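Protein HTP-2 (Caenorhabditis elegans, PDB 4TZM) binds a closure motif of HTP-3 through its HORMA domain and probably helps assemble the meiotic chromosome axis. Local coordinates at residues F209-D212 and G213-D216. Sequence-based numbering, arbitrary orientation.
Sequences FRID and GFDD
Ile211 and Phe214 begin and end a type II beta turn in the HORMA domain, closed by a hydrogen bond from Phe214 N to Ile211 O at 3.1 Å. Gly213 suits the turn's third position, because with its positive phi (104°) a CB would collide with Asp212 O. Beyond the turn, residues 214-216 form an antiparallel ladder with the bound closure peptide, extending the sheet across the interface.

Arg210, just before the turn, reaches across to the backbone beyond it. Its CB leads to CG, set anti to the backbone N (chi1 -176°), and CG and CD both lie against Phe214 O and Asp216 OD1, CD coming within 3.4 Å of OD1. The chain then bends at chi3, swinging the guanidinium back so that NH1 donates to Phe214 O, 3.2 Å away; this oxygen lies almost in the guanidinium plane, while NH1 stands above the carbonyl plane, 73° out of it. Asp216 OD2 pairs with a basic side chain of the bound peptide.

Ile211 and Phe214, both apolar and buried, run side by side, Ile211 CG2 3.6 Å from Phe214 CD1; Phe214 also meets Leu199 and Phe197 of strand 193-201 and Leu92 of helix 84-102. Replacing the Phe214 ring with an alanine methyl would probably open a gap beside Ile211 CG2, Leu199 and Leu92. A water accepts from Gly213 N at 2.8 Å, donates to Asp212 OD1 and takes a weak hydrogen bond from Arg210 NH1.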
loop_
_atom_site.group_PDB
_atom_site.type_symbol
_atom_site.label_atom_id
_atom_site.label_comp_id
_atom_site.label_asym_id
_atom_site.label_seq_id
_atom_site.Cartn_x
_atom_site.Cartn_y
_atom_site.Cartn_z
ATOM N N PHE A 209 -16.207 -5.279 -14.460
ATOM C CA PHE A 209 -15.513 -4.310 -13.618
ATOM C C PHE A 209 -14.016 -4.350 -13.887
ATOM O O PHE A 209 -13.380 -5.391 -13.746
ATOM C CB PHE A 209 -15.784 -4.574 -12.134
ATOM C CG PHE A 209 -14.990 -3.689 -11.210
ATOM C CD1 PHE A 209 -15.442 -2.418 -10.891
ATOM C CD2 PHE A 209 -13.784 -4.122 -10.671
ATOM C CE1 PHE A 209 -14.711 -1.595 -10.046
ATOM C CE2 PHE A 209 -13.047 -3.304 -9.826
ATOM C CZ PHE A 209 -13.512 -2.039 -9.513
ATOM N N ARG A 210 -13.454 -3.211 -14.272
ATOM C CA ARG A 210 -12.021 -3.124 -14.509
ATOM C C ARG A 210 -11.465 -1.864 -13.869
ATOM O O ARG A 210 -12.076 -0.798 -13.936
ATOM C CB ARG A 210 -11.711 -3.141 -16.007
ATOM C CG ARG A 210 -10.225 -3.152 -16.327
ATOM C CD ARG A 210 -9.975 -3.090 -17.824
ATOM N NE ARG A 210 -10.487 -1.858 -18.418
ATOM C CZ ARG A 210 -9.796 -0.725 -18.498
ATOM N NH1 ARG A 210 -8.562 -0.662 -18.016
ATOM N NH2 ARG A 210 -10.340 0.348 -19.057
ATOM N N ILE A 211 -10.306 -1.990 -13.237
ATOM C CA ILE A 211 -9.692 -0.843 -12.600
ATOM C C ILE A 211 -9.032 0.037 -13.662
ATOM O O ILE A 211 -8.299 -0.452 -14.529
ATOM C CB ILE A 211 -8.690 -1.289 -11.524
ATOM C CG1 ILE A 211 -9.440 -2.083 -10.445
ATOM C CG2 ILE A 211 -7.984 -0.089 -10.912
ATOM C CD1 ILE A 211 -8.553 -2.776 -9.446
ATOM N N ASP A 212 -9.335 1.332 -13.610
ATOM C CA ASP A 212 -8.850 2.271 -14.611
ATOM C C ASP A 212 -7.329 2.356 -14.583
ATOM O O ASP A 212 -6.728 2.608 -13.538
ATOM C CB ASP A 212 -9.460 3.659 -14.391
ATOM C CG ASP A 212 -9.384 4.538 -15.636
ATOM O OD1 ASP A 212 -9.382 3.987 -16.759
ATOM O OD2 ASP A 212 -9.334 5.779 -15.497
ATOM N N GLY A 213 -6.709 2.135 -15.738
ATOM C CA GLY A 213 -5.267 2.220 -15.856
ATOM C C GLY A 213 -4.617 0.854 -15.916
ATOM O O GLY A 213 -3.441 0.730 -16.251
ATOM N N PHE A 214 -5.391 -0.177 -15.593
ATOM C CA PHE A 214 -4.878 -1.541 -15.561
ATOM C C PHE A 214 -5.567 -2.415 -16.605
ATOM O O PHE A 214 -6.735 -2.780 -16.454
ATOM C CB PHE A 214 -5.061 -2.154 -14.168
ATOM C CG PHE A 214 -4.265 -1.473 -13.084
ATOM C CD1 PHE A 214 -4.750 -0.338 -12.450
ATOM C CD2 PHE A 214 -3.040 -1.987 -12.681
ATOM C CE1 PHE A 214 -4.020 0.280 -11.445
ATOM C CE2 PHE A 214 -2.307 -1.375 -11.676
ATOM C CZ PHE A 214 -2.797 -0.241 -11.058
ATOM N N ASP A 215 -4.837 -2.743 -17.667
ATOM C CA ASP A 215 -5.328 -3.667 -18.681
ATOM C C ASP A 215 -5.313 -5.085 -18.122
ATOM O O ASP A 215 -4.402 -5.451 -17.380
ATOM C CB ASP A 215 -4.471 -3.590 -19.948
ATOM C CG ASP A 215 -4.182 -2.164 -20.369
ATOM O OD1 ASP A 215 -5.082 -1.311 -20.210
ATOM O OD2 ASP A 215 -3.061 -1.894 -20.854
ATOM N N ASP A 216 -6.315 -5.882 -18.481
ATOM C CA ASP A 216 -6.412 -7.252 -17.982
ATOM C C ASP A 216 -5.243 -8.109 -18.452
ATOM O O ASP A 216 -4.669 -7.871 -19.514
ATOM C CB ASP A 216 -7.737 -7.889 -18.409
ATOM C CG ASP A 216 -8.886 -7.510 -17.494
ATOM O OD1 ASP A 216 -9.479 -6.429 -17.696
ATOM O OD2 ASP A 216 -9.195 -8.292 -16.570
HETATM O O HOH W 1 -7.908 2.570 -18.259
#